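Local coordinates for protein SPI-1 type 3 secretion system secretin (Salmonella enterica subsp. enterica serovar Typhimurium, PDB 4G08) that forms a ring-shaped multimer with an apparent central pore in the outer membrane, part of the type III secretion system that injects effector proteins into host cells, at residues R96-S99 with L100-N104; P134-V137 with D138-N142. All coordinates share one frame; numbering follows the deposited sequence.

In the fold
Both interactions are local and lie in the second half of this periplasmic piece of the secretin, within the type II/III secretion short domain. They follow one another along the chain. Interaction 1 is the start of helix 100-109, reached by a loop from strand 89-94. Interaction 2 is the first two turns of helix 134-150, which follows strand 127-132. Their centres are about 16 Å apart. They meet where the ring of Phe103 packs on the backbone of Val140, CZ to O 3.8 Å. The two helices thus pack together, consistent with the small helix-and-sheet domains that secretins use in ring building.

Interaction 1: residues R96-S99 with L100-N104; sequences RNVS and LNEFN
Ser99 and Glu102 meet at the first turn of helix 100-109. The hydroxyl of Ser99 reaches forward to the backbone of Glu102. Its OG accepts from Glu102 N at 3.0 Å, with an N-H...O angle of 150°. The chi1 of Ser99, 65°, places OG between its own backbone N and carbonyl carbon, a rotation that brings it to Glu102 N. The same oxygen is in tight contact with the side chain of Glu102, 2.9 Å from CB.

This is an N-cap. Ser99 is the residue right before the helix, and its hydroxyl takes up an N-H of the first turn that has no carbonyl one turn earlier within the helix. The main chain continues the grip. Ser99 O accepts from Phe103 N at 3.0 Å, and the N-H points at it well. Ser99 therefore holds the first turn by both its side chain and its backbone.

Val98 also packs against Glu102. The glutamate is extended, with CG anti to the backbone N (chi1 -171°), and runs back past the valine. The two side chains cross at about a right angle. CG1 of Val98 carries the contact: it is 3.5 Å from Glu102 OE1 and 3.8 Å from Glu102 CB. The carboxylate thus lies beside a methyl group here.

The same methyl also meets Phe103, whose CB lies 4.0 Å from Val98 CG1. The Phe103 ring leads away from the loop. It packs on Ala143, Ala144 and Met147 of helix 134-150, and Val98 also touches Met147. Further back in the loop, the backbone N atoms of Arg96 and Asn97 both bond to the carboxylate of Asp148.

Interaction 2: residues P134-V137 with D138-N142; sequences PVYV and DMVVN
Within the first two turns of helix 134-150, Tyr136 packs against Met139 and Val140. The contact is between neighbours three and four residues apart on one helix of the second domain of this chain. The backbone is regular. Asp138 N bonds to Pro134 O at 2.9 Å, Val140 N to Tyr136 O and Val141 N to Val137 O. The bond from Met139 N to Val135 O is weak, at 3.4 Å.

The Tyr136 side chain swings out with CG anti to the backbone N (chi1 178°). Val140 CG2 sits over one face of the ring, shifted toward its rim. It lies 4.0 Å from the ring centroid and 16° off the normal, a CH-pi contact. Met139 comes to the same ring from another direction. Its chain bends at chi2 (-91°) and again at chi3, and this turns the methyl CE back toward the tyrosine. CE is 3.7 Å from Tyr136 CE1 and equally close to CD1. The approach is oblique to the ring.

Elsewhere round the helix, CG1 of Val137 meets CG2 of Val141 at 4.1 Å. These two valines face strand 89-94, touching Ala91 and Val93 respectively. The carboxylate carbon CG of Asp138 lies 3.1 Å from Pro134 O. Its OD1 forms a salt bridge with Arg89, which also packs on Val137.

The ring of Tyr136 is buried, but its hydroxyl is not left without a partner: it bonds to the backbone O of Tyr117. Two methyl groups on one side of the ring and a polar anchor at its far end together probably limit how the tyrosine can turn, while the Arg89 pair probably stabilises the negative charge of Asp138.

Interaction 1: residues R96-S99 with L100-N104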
loop_
_atom_site.group_PDB
_atom_site.type_symbol
_atom_site.label_atom_id
_atom_site.label_comp_id
_atom_site.label_asym_id
_atom_site.label_seq_id
_atom_site.Cartn_x
_atom_site.Cartn_y
_atom_site.Cartn_z
ATOM N N ARG A 96 15.191 -9.987 14.285
ATOM C CA ARG A 96 16.431 -10.425 14.931
ATOM C C ARG A 96 17.006 -11.739 14.393
ATOM O O ARG A 96 18.201 -11.990 14.553
ATOM C CB ARG A 96 16.231 -10.556 16.437
ATOM C CG ARG A 96 15.367 -9.476 17.054
ATOM C CD ARG A 96 16.223 -8.259 17.321
ATOM N NE ARG A 96 15.478 -7.130 17.847
ATOM C CZ ARG A 96 15.998 -5.918 17.964
ATOM N NH1 ARG A 96 17.271 -5.718 17.655
ATOM N NH2 ARG A 96 15.259 -4.918 18.404
ATOM N N ASN A 97 16.137 -12.663 13.989
ATOM C CA ASN A 97 16.548 -14.059 13.761
ATOM C C ASN A 97 16.520 -14.496 12.305
ATOM O O ASN A 97 16.755 -15.665 11.992
ATOM C CB ASN A 97 15.692 -15.014 14.589
ATOM C CG ASN A 97 15.664 -14.635 16.050
ATOM O OD1 ASN A 97 16.693 -14.297 16.627
ATOM N ND2 ASN A 97 14.465 -14.501 16.600
ATOM N N VAL A 98 16.301 -13.538 11.418
ATOM C CA VAL A 98 16.283 -13.796 9.989
ATOM C C VAL A 98 16.961 -12.647 9.267
ATOM O O VAL A 98 16.951 -11.520 9.754
ATOM C CB VAL A 98 14.840 -13.903 9.502
ATOM C CG1 VAL A 98 14.734 -13.558 8.032
ATOM C CG2 VAL A 98 14.324 -15.299 9.770
ATOM N N SER A 99 17.626 -12.945 8.158
ATOM C CA SER A 99 18.284 -11.896 7.391
ATOM C C SER A 99 17.240 -11.033 6.724
ATOM O O SER A 99 16.177 -11.510 6.331
ATOM C CB SER A 99 19.232 -12.467 6.337
ATOM O OG SER A 99 18.537 -13.206 5.348
ATOM N N LEU A 100 17.553 -9.753 6.610
ATOM C CA LEU A 100 16.649 -8.833 5.975
ATOM C C LEU A 100 16.397 -9.306 4.558
ATOM O O LEU A 100 15.301 -9.257 4.073
ATOM C CB LEU A 100 17.206 -7.427 5.991
ATOM C CG LEU A 100 16.370 -6.377 5.264
ATOM C CD1 LEU A 100 14.963 -6.343 5.752
ATOM C CD2 LEU A 100 16.991 -4.989 5.361
ATOM N N ASN A 101 17.442 -9.814 3.929
ATOM C CA ASN A 101 17.305 -10.298 2.580
ATOM C C ASN A 101 16.387 -11.503 2.450
ATOM O O ASN A 101 15.605 -11.564 1.552
ATOM C CB ASN A 101 18.669 -10.523 1.913
ATOM C CG ASN A 101 18.580 -10.575 0.415
ATOM O OD1 ASN A 101 18.459 -9.564 -0.235
ATOM N ND2 ASN A 101 18.596 -11.759 -0.127
ATOM N N GLU A 102 16.470 -12.428 3.380
ATOM C CA GLU A 102 15.573 -13.583 3.441
ATOM C C GLU A 102 14.128 -13.137 3.647
ATOM O O GLU A 102 13.207 -13.704 3.065
ATOM C CB GLU A 102 16.014 -14.483 4.602
ATOM C CG GLU A 102 15.342 -15.844 4.722
ATOM C CD GLU A 102 15.776 -16.589 5.983
ATOM O OE1 GLU A 102 16.705 -16.109 6.676
ATOM O OE2 GLU A 102 15.146 -17.618 6.314
ATOM N N PHE A 103 13.931 -12.162 4.524
ATOM C CA PHE A 103 12.592 -11.671 4.821
ATOM C C PHE A 103 11.976 -10.923 3.640
ATOM O O PHE A 103 10.854 -11.211 3.226
ATOM C CB PHE A 103 12.633 -10.769 6.043
ATOM C CG PHE A 103 11.298 -10.251 6.442
ATOM C CD1 PHE A 103 10.299 -11.124 6.818
ATOM C CD2 PHE A 103 11.003 -8.911 6.317
ATOM C CE1 PHE A 103 9.052 -10.657 7.157
ATOM C CE2 PHE A 103 9.746 -8.442 6.606
ATOM C CZ PHE A 103 8.770 -9.316 7.030
ATOM N N ASN A 104 12.789 -10.098 2.995
ATOM C CA ASN A 104 12.395 -9.417 1.772
ATOM C C ASN A 104 11.925 -10.397 0.717
ATOM O O ASN A 104 10.867 -10.221 0.117
ATOM C CB ASN A 104 13.585 -8.660 1.211
ATOM C CG ASN A 104 13.483 -7.176 1.432
ATOM O OD1 ASN A 104 12.540 -6.526 0.981
ATOM N ND2 ASN A 104 14.517 -6.611 2.034
#

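Interaction 2: residues P134-V137 with D138-N142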
loop_
_atom_site.group_PDB
_atom_site.type_symbol
_atom_site.label_atom_id
_atom_site.label_comp_id
_atom_site.label_asym_id
_atom_site.label_seq_id
_atom_site.Cartn_x
_atom_site.Cartn_y
_atom_site.Cartn_z
ATOM N N PRO A 134 -1.532 1.709 5.878
ATOM C CA PRO A 134 -1.695 0.963 7.105
ATOM C C PRO A 134 -1.932 -0.527 6.885
ATOM O O PRO A 134 -1.286 -1.360 7.518
ATOM C CB PRO A 134 -2.917 1.618 7.734
ATOM C CG PRO A 134 -2.820 3.037 7.300
ATOM C CD PRO A 134 -2.175 3.031 5.945
ATOM N N VAL A 135 -2.784 -0.874 5.938
ATOM C CA VAL A 135 -3.046 -2.278 5.700
ATOM C C VAL A 135 -1.775 -3.033 5.286
ATOM O O VAL A 135 -1.585 -4.194 5.654
ATOM C CB VAL A 135 -4.105 -2.458 4.621
ATOM C CG1 VAL A 135 -3.587 -1.905 3.312
ATOM C CG2 VAL A 135 -4.457 -3.923 4.493
ATOM N N TYR A 136 -0.888 -2.360 4.564
ATOM C CA TYR A 136 0.387 -2.958 4.152
ATOM C C TYR A 136 1.347 -3.124 5.326
ATOM O O TYR A 136 1.927 -4.194 5.531
ATOM C CB TYR A 136 1.032 -2.094 3.073
ATOM C CG TYR A 136 2.375 -2.583 2.614
ATOM C CD1 TYR A 136 2.500 -3.752 1.884
ATOM C CD2 TYR A 136 3.499 -1.807 2.804
ATOM C CE1 TYR A 136 3.732 -4.189 1.460
ATOM C CE2 TYR A 136 4.723 -2.212 2.353
ATOM C CZ TYR A 136 4.836 -3.406 1.694
ATOM O OH TYR A 136 6.060 -3.747 1.173
ATOM N N VAL A 137 1.537 -2.048 6.070
ATOM C CA VAL A 137 2.490 -2.041 7.160
ATOM C C VAL A 137 2.087 -3.052 8.222
ATOM O O VAL A 137 2.921 -3.792 8.737
ATOM C CB VAL A 137 2.584 -0.645 7.789
ATOM C CG1 VAL A 137 3.430 -0.693 9.047
ATOM C CG2 VAL A 137 3.179 0.333 6.790
ATOM N N ASP A 138 0.787 -3.185 8.442
ATOM C CA ASP A 138 0.286 -4.152 9.410
ATOM C C ASP A 138 0.673 -5.565 8.998
ATOM O O ASP A 138 1.089 -6.380 9.820
ATOM C CB ASP A 138 -1.231 -4.058 9.516
ATOM C CG ASP A 138 -1.688 -2.825 10.263
ATOM O OD1 ASP A 138 -0.838 -2.136 10.863
ATOM O OD2 ASP A 138 -2.914 -2.598 10.325
ATOM N N MET A 139 0.546 -5.847 7.712
ATOM C CA MET A 139 0.993 -7.109 7.166
ATOM C C MET A 139 2.488 -7.289 7.375
ATOM O O MET A 139 2.939 -8.359 7.773
ATOM C CB MET A 139 0.659 -7.165 5.682
ATOM C CG MET A 139 0.926 -8.502 5.023
ATOM S SD MET A 139 2.583 -8.617 4.339
ATOM C CE MET A 139 2.551 -7.183 3.282
ATOM N N VAL A 140 3.273 -6.248 7.128
ATOM C CA VAL A 140 4.718 -6.415 7.199
ATOM C C VAL A 140 5.147 -6.702 8.627
ATOM O O VAL A 140 5.956 -7.590 8.887
ATOM C CB VAL A 140 5.470 -5.182 6.689
ATOM C CG1 VAL A 140 6.938 -5.317 7.028
ATOM C CG2 VAL A 140 5.287 -5.037 5.191
ATOM N N VAL A 141 4.549 -5.980 9.558
ATOM C CA VAL A 141 4.816 -6.184 10.965
ATOM C C VAL A 141 4.410 -7.580 11.415
ATOM O O VAL A 141 5.169 -8.252 12.114
ATOM C CB VAL A 141 4.050 -5.151 11.786
ATOM C CG1 VAL A 141 4.101 -5.501 13.260
ATOM C CG2 VAL A 141 4.629 -3.774 11.533
ATOM N N ASN A 142 3.209 -8.018 11.056
ATOM C CA ASN A 142 2.820 -9.375 11.407
ATOM C C ASN A 142 3.780 -10.381 10.806
ATOM O O ASN A 142 4.129 -11.353 11.468
ATOM C CB ASN A 142 1.388 -9.708 10.998
ATOM C CG ASN A 142 1.002 -11.132 11.352
ATOM O OD1 ASN A 142 1.052 -11.531 12.519
ATOM N ND2 ASN A 142 0.759 -11.946 10.331
#